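Local coordinates for protein adenylate kinase (Cryptosporidium parvum Iowa II, PDB 3BE4) that probably catalyses phosphoryl transfer between ATP and AMP, as adenylate kinases do, and here holds the bisubstrate analogue bis(adenosine)-5'-pentaphosphate, at residues A[36-39]-A[40-43]; A[71-74]-A[75-79]. All coordinates share one frame; numbering follows the deposited sequence.

Interaction 1: residues A[36-39]-A[40-43]; sequences TGDM and LREA. With AP5 (bis(adenosine)-5'-pentaphosphate), chain C.
The Arg41 guanidinium lies with one face over Gly37 O, one helical turn back, while its edge is turned to the ligand bis(adenosine)-5'-pentaphosphate (AP5): the phosphorus PA sits at that edge, in the plane of the group. Arg41 NH1 gives a hydrogen bond of 2.7 Å to the phosphate oxygen O1A of AP5, rather bent at 137°. A kink in the arginine chain at chi3 (-106°) folds the guanidinium back along the helix toward the phosphate. Asp38 OD1 stands 4.4 Å from Arg41 NH1, beyond a salt bridge, so its negative charge probably adds only a modest pull on the cation.

At the start of the helix Thr36 meets the adenine of the same AMP-like half of AP5, the half whose phosphate is PA: its hydroxyl OG1 donates to AP5 N7A over 2.8 Å. Its chi1 of 34° lies off the usual staggered value, with OG1 turned in between the backbone N and the carbonyl carbon. Between these two anchors comes Gly37, which, having no side chain, brings its CA to 3.4 Å from AP5 O5F. Leu40 CD1 completes the row, 3.6 Å from AP5 N9A. Adenine N7A and phosphate O1A are thus hydrogen-bonded by Thr36 and Arg41 of a single helix, with Gly37 and Leu40 packing between, consistent with the AMP site of this family. Regular backbone bonds hold the turns together, with Leu40 N to Thr36 O at 2.8 Å.

Helix 36-45 leaves the edge strand 32-35 of the parallel sheet, and Ser35 OG is hydrogen-bonded to Asp38 N. Helix 66-78 packs against Thr36, Met39 and Leu40, while Ile58 of helix 52-60 touches Leu40 and Arg41.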
loop_
_atom_site.group_PDB
_atom_site.type_symbol
_atom_site.label_atom_id
_atom_site.label_comp_id
_atom_site.label_asym_id
_atom_site.label_seq_id
_atom_site.Cartn_x
_atom_site.Cartn_y
_atom_site.Cartn_z
ATOM N N THR A 36 -1.465 5.028 -2.365
ATOM C CA THR A 36 -2.444 5.883 -2.854
ATOM C C THR A 36 -3.700 5.925 -1.896
ATOM O O THR A 36 -4.386 6.987 -1.885
ATOM C CB THR A 36 -2.926 5.355 -4.208
ATOM O OG1 THR A 36 -2.871 3.965 -4.169
ATOM C CG2 THR A 36 -1.938 5.821 -5.312
ATOM N N GLY A 37 -3.867 4.949 -1.039
ATOM C CA GLY A 37 -4.988 5.044 -0.030
ATOM C C GLY A 37 -4.610 6.135 1.008
ATOM O O GLY A 37 -5.465 6.989 1.301
ATOM N N ASP A 38 -3.383 6.136 1.489
ATOM C CA ASP A 38 -3.085 7.232 2.410
ATOM C C ASP A 38 -3.109 8.588 1.740
ATOM O O ASP A 38 -3.515 9.561 2.401
ATOM C CB ASP A 38 -1.648 7.067 2.981
ATOM C CG ASP A 38 -1.438 5.811 3.878
ATOM O OD1 ASP A 38 -2.452 5.072 4.386
ATOM O OD2 ASP A 38 -0.166 5.516 4.149
ATOM N N MET A 39 -2.652 8.715 0.500
ATOM C CA MET A 39 -2.669 9.917 -0.336
ATOM C C MET A 39 -4.097 10.431 -0.571
ATOM O O MET A 39 -4.397 11.617 -0.457
ATOM C CB MET A 39 -1.932 9.740 -1.667
ATOM C CG MET A 39 -0.431 9.483 -1.533
ATOM S SD MET A 39 0.348 8.502 -2.929
ATOM C CE MET A 39 -0.049 9.539 -4.353
ATOM N N LEU A 40 -4.997 9.490 -0.848
ATOM C CA LEU A 40 -6.418 9.869 -0.909
ATOM C C LEU A 40 -6.973 10.326 0.404
ATOM O O LEU A 40 -7.669 11.352 0.359
ATOM C CB LEU A 40 -7.247 8.672 -1.445
ATOM C CG LEU A 40 -7.030 8.381 -2.935
ATOM C CD1 LEU A 40 -7.647 6.985 -3.225
ATOM C CD2 LEU A 40 -7.682 9.432 -3.854
ATOM N N ARG A 41 -6.727 9.654 1.540
ATOM C CA ARG A 41 -7.175 10.074 2.853
ATOM C C ARG A 41 -6.559 11.446 3.159
ATOM O O ARG A 41 -7.266 12.338 3.657
ATOM C CB ARG A 41 -6.809 9.098 3.937
ATOM C CG ARG A 41 -7.797 7.969 3.862
ATOM C CD ARG A 41 -8.084 7.189 5.095
ATOM N NE ARG A 41 -7.393 6.082 4.725
ATOM C CZ ARG A 41 -7.784 5.049 3.964
ATOM N NH1 ARG A 41 -6.740 4.495 3.708
ATOM N NH2 ARG A 41 -9.049 4.526 3.542
ATOM N N GLU A 42 -5.283 11.682 2.843
ATOM C CA GLU A 42 -4.732 13.093 2.939
ATOM C C GLU A 42 -5.394 14.133 1.976
ATOM O O GLU A 42 -5.550 15.344 2.324
ATOM C CB GLU A 42 -3.234 13.093 2.671
ATOM C CG GLU A 42 -2.526 14.395 2.932
ATOM C CD GLU A 42 -1.264 14.539 2.074
ATOM O OE1 GLU A 42 -0.724 13.529 1.566
ATOM O OE2 GLU A 42 -0.806 15.684 1.891
ATOM N N ALA A 43 -5.745 13.726 0.767
ATOM C CA ALA A 43 -6.497 14.657 -0.129
ATOM C C ALA A 43 -7.903 14.959 0.408
ATOM O O ALA A 43 -8.395 16.112 0.291
ATOM C CB ALA A 43 -6.578 14.171 -1.555
HETATM P PA AP5 C . -5.684 1.571 1.220
HETATM O O1A AP5 C . -5.467 2.576 2.363
HETATM O O2A AP5 C . -4.540 1.107 0.447
HETATM O O3A AP5 C . -6.496 0.313 1.788
HETATM P PB AP5 C . -6.528 -1.206 1.325
HETATM O O1B AP5 C . -6.219 -1.333 -0.087
HETATM O O2B AP5 C . -7.815 -1.805 1.906
HETATM O O3B AP5 C . -5.213 -1.778 2.203
HETATM P PG AP5 C . -4.840 -1.532 3.704
HETATM O O1G AP5 C . -6.047 -1.820 4.529
HETATM O O2G AP5 C . -4.194 -0.210 3.771
HETATM O O3G AP5 C . -3.815 -2.731 3.812
HETATM P PD AP5 C . -2.207 -2.844 4.062
HETATM O O1D AP5 C . -1.649 -1.486 4.071
HETATM O O2D AP5 C . -1.741 -3.876 3.121
HETATM O O3D AP5 C . -2.154 -3.531 5.507
HETATM P PE AP5 C . -1.671 -2.886 6.882
HETATM O O1E AP5 C . -2.458 -1.715 7.147
HETATM O O2E AP5 C . -0.161 -2.757 6.932
HETATM O O5F AP5 C . -6.720 2.115 0.132
HETATM C C5F AP5 C . -7.854 2.764 0.730
HETATM C C4F AP5 C . -8.919 2.776 -0.444
HETATM O O4F AP5 C . -8.589 3.865 -1.273
HETATM C C3F AP5 C . -9.024 1.600 -1.338
HETATM O O3F AP5 C . -9.834 0.585 -0.786
HETATM C C2F AP5 C . -9.710 2.313 -2.522
HETATM O O2F AP5 C . -11.096 2.703 -2.176
HETATM C C1F AP5 C . -8.912 3.597 -2.655
HETATM N N9A AP5 C . -7.732 3.381 -3.448
HETATM C C8A AP5 C . -6.415 3.396 -2.910
HETATM N N7A AP5 C . -5.531 3.188 -3.872
HETATM C C5A AP5 C . -6.253 3.084 -5.078
HETATM C C6A AP5 C . -5.833 2.928 -6.385
HETATM N N6A AP5 C . -4.603 2.662 -6.841
HETATM N N1A AP5 C . -6.892 2.874 -7.325
HETATM C C2A AP5 C . -8.125 3.087 -6.920
HETATM N N3A AP5 C . -8.580 3.254 -5.659
HETATM C C4A AP5 C . -7.551 3.328 -4.696
HETATM O O5J AP5 C . -1.984 -4.074 7.861
HETATM C C5J AP5 C . -3.415 -4.400 8.217
HETATM C C4J AP5 C . -3.349 -4.912 9.673
HETATM O O4J AP5 C . -2.585 -6.119 9.856
HETATM C C3J AP5 C . -2.865 -3.831 10.642
HETATM O O3J AP5 C . -3.598 -3.923 11.845
HETATM C C2J AP5 C . -1.491 -4.378 10.872
HETATM O O2J AP5 C . -1.002 -4.005 12.153
HETATM C C1J AP5 C . -1.534 -5.842 10.930
HETATM N N9B AP5 C . -0.423 -6.622 10.481
HETATM C C8B AP5 C . 0.502 -6.278 9.497
HETATM N N7B AP5 C . 1.341 -7.317 9.333
HETATM C C5B AP5 C . 0.974 -8.317 10.202
HETATM C C6B AP5 C . 1.369 -9.683 10.358
HETATM N N6B AP5 C . 2.383 -10.164 9.638
HETATM N N1B AP5 C . 0.732 -10.429 11.302
HETATM C C2B AP5 C . -0.380 -9.907 11.981
HETATM N N3B AP5 C . -0.863 -8.639 11.808
HETATM C C4B AP5 C . -0.248 -7.862 10.842
#

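Interaction 2: residues A[71-74]-A[75-79]; sequences GLVK and EKFDL
From Gly71 to Asp78 the backbone runs as regular alpha helix, Phe77 N bonding to Val73 O and Asp78 N to Lys74 O, while the bond from Lys76 N to Leu72 O is weak at 3.3 Å.

Lys74 and Asp78, one turn apart on the exposed side, form a salt bridge with NZ 3.1 Å from OD2. The lysine comes to OD2 on its syn lone pair, the side of the other carboxylate oxygen. Its chain leaves with CG anti to the backbone N (chi1 -177°) and stays extended until chi4 (-75°), where a final bend brings the ammonium group alongside OD2. The lysine's CG also lies 3.5 Å from Asp78 OD2, so the aspartate meets the chain's aliphatic base as well as its charged end.

On the buried side Val73 and Phe77 lie side by side and point the same way. Val73 CG1 touches the ring at CE2, 3.6 Å away, and Val73 O comes near the ring edge, in its plane, 3.3 Å from CD2. That carbonyl thus accepts the Phe77 N-H while also resting against the rim of the same residue's ring.

A water links Leu72 O to the Glu75 carboxylate: it donates to Leu72 O at 2.8 Å and to Glu75 OE1 at 2.6 Å, giving this carbonyl a second donor beside the weak backbone one.

Within the fold, Phe77 packs edge-to-face on Phe86 of strand 86-89 and also meets Ile104, Leu105 and Ile108 of helix 95-108. Leu72 and Val73 meet helix 36-45, placing helix 66-78 between those two helices.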
loop_
_atom_site.group_PDB
_atom_site.type_symbol
_atom_site.label_atom_id
_atom_site.label_comp_id
_atom_site.label_asym_id
_atom_site.label_seq_id
_atom_site.Cartn_x
_atom_site.Cartn_y
_atom_site.Cartn_z
ATOM N N GLY A 71 -3.060 10.561 -11.600
ATOM C CA GLY A 71 -2.736 12.016 -11.461
ATOM C C GLY A 71 -1.905 12.223 -10.221
ATOM O O GLY A 71 -0.915 12.963 -10.231
ATOM N N LEU A 72 -2.347 11.590 -9.153
ATOM C CA LEU A 72 -1.659 11.800 -7.832
ATOM C C LEU A 72 -0.297 11.150 -7.887
ATOM O O LEU A 72 0.691 11.772 -7.332
ATOM C CB LEU A 72 -2.420 11.187 -6.657
ATOM C CG LEU A 72 -3.801 11.801 -6.372
ATOM C CD1 LEU A 72 -4.465 10.932 -5.260
ATOM C CD2 LEU A 72 -3.620 13.254 -6.034
ATOM N N VAL A 73 -0.156 9.986 -8.500
ATOM C CA VAL A 73 1.180 9.337 -8.557
ATOM C C VAL A 73 2.086 10.143 -9.504
ATOM O O VAL A 73 3.255 10.375 -9.214
ATOM C CB VAL A 73 1.033 7.919 -8.983
ATOM C CG1 VAL A 73 2.369 7.275 -9.380
ATOM C CG2 VAL A 73 0.206 7.160 -7.794
ATOM N N LYS A 74 1.579 10.513 -10.689
ATOM C CA LYS A 74 2.401 11.266 -11.619
ATOM C C LYS A 74 2.915 12.551 -10.934
ATOM O O LYS A 74 4.059 12.918 -11.198
ATOM C CB LYS A 74 1.451 11.681 -12.784
ATOM C CG LYS A 74 2.222 12.440 -13.927
ATOM C CD LYS A 74 1.582 12.297 -15.328
ATOM C CE LYS A 74 2.620 12.832 -16.352
ATOM N NZ LYS A 74 2.691 14.310 -16.318
ATOM N N GLU A 75 2.094 13.217 -10.130
ATOM C CA GLU A 75 2.441 14.452 -9.482
ATOM C C GLU A 75 3.678 14.150 -8.619
ATOM O O GLU A 75 4.708 14.930 -8.612
ATOM C CB GLU A 75 1.293 14.958 -8.635
ATOM C CG GLU A 75 1.668 16.203 -7.852
ATOM C CD GLU A 75 0.512 16.792 -7.060
ATOM O OE1 GLU A 75 -0.221 16.050 -6.359
ATOM O OE2 GLU A 75 0.406 18.044 -7.060
ATOM N N LYS A 76 3.700 12.991 -7.942
ATOM C CA LYS A 76 4.922 12.700 -7.071
ATOM C C LYS A 76 6.149 12.566 -7.890
ATOM O O LYS A 76 7.282 13.075 -7.554
ATOM C CB LYS A 76 4.751 11.379 -6.340
ATOM C CG LYS A 76 3.561 11.336 -5.389
ATOM C CD LYS A 76 3.909 11.933 -4.056
ATOM C CE LYS A 76 2.662 12.521 -3.397
ATOM N NZ LYS A 76 3.098 13.472 -2.295
ATOM N N PHE A 77 6.086 11.789 -8.980
ATOM C CA PHE A 77 7.205 11.609 -9.887
ATOM C C PHE A 77 7.640 12.932 -10.471
ATOM O O PHE A 77 8.844 13.182 -10.464
ATOM C CB PHE A 77 6.812 10.663 -11.010
ATOM C CG PHE A 77 6.960 9.210 -10.547
ATOM C CD1 PHE A 77 8.159 8.513 -10.674
ATOM C CD2 PHE A 77 5.846 8.512 -9.996
ATOM C CE1 PHE A 77 8.341 7.149 -10.249
ATOM C CE2 PHE A 77 5.968 7.102 -9.551
ATOM C CZ PHE A 77 7.160 6.416 -9.727
ATOM N N ASP A 78 6.673 13.762 -10.875
ATOM C CA ASP A 78 7.058 15.026 -11.569
ATOM C C ASP A 78 7.792 15.952 -10.561
ATOM O O ASP A 78 8.648 16.808 -10.954
ATOM C CB ASP A 78 5.805 15.723 -12.069
ATOM C CG ASP A 78 5.235 15.017 -13.410
ATOM O OD1 ASP A 78 5.937 14.192 -13.998
ATOM O OD2 ASP A 78 4.110 15.390 -13.756
ATOM N N LEU A 79 7.419 15.896 -9.285
ATOM C CA LEU A 79 8.056 16.823 -8.280
ATOM C C LEU A 79 9.463 16.383 -7.902
ATOM O O LEU A 79 10.073 17.121 -7.135
ATOM C CB LEU A 79 7.171 16.885 -7.041
ATOM C CG LEU A 79 5.733 17.504 -7.197
ATOM C CD1 LEU A 79 4.998 17.216 -5.938
ATOM C CD2 LEU A 79 5.797 19.012 -7.504
HETATM O O HOH W 1 0.221 13.707 -5.426
#

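How the interactions relate
Interaction 1 comes first along the chain, on helix 36-45; interaction 2 follows on helix 66-78, and their centres lie 13 Å apart. The helices touch directly through carbon and methyl contacts: Thr36 CG2 meets Val73 CG2 at 3.5 Å, Met39 CE meets Leu72 CB at 3.7 Å, and Leu40 CD2 meets Leu72 CD1 at 3.8 Å. Residues 36-43 therefore have the nucleotide on one side and helix 66-78 on another. Interaction 2 stands back from the ligand, its Val73 side chain about 7 Å from it, forming a second layer behind Thr36. Both belong to the same adenylate kinase fold, with strand 32-35 leading into the first helix.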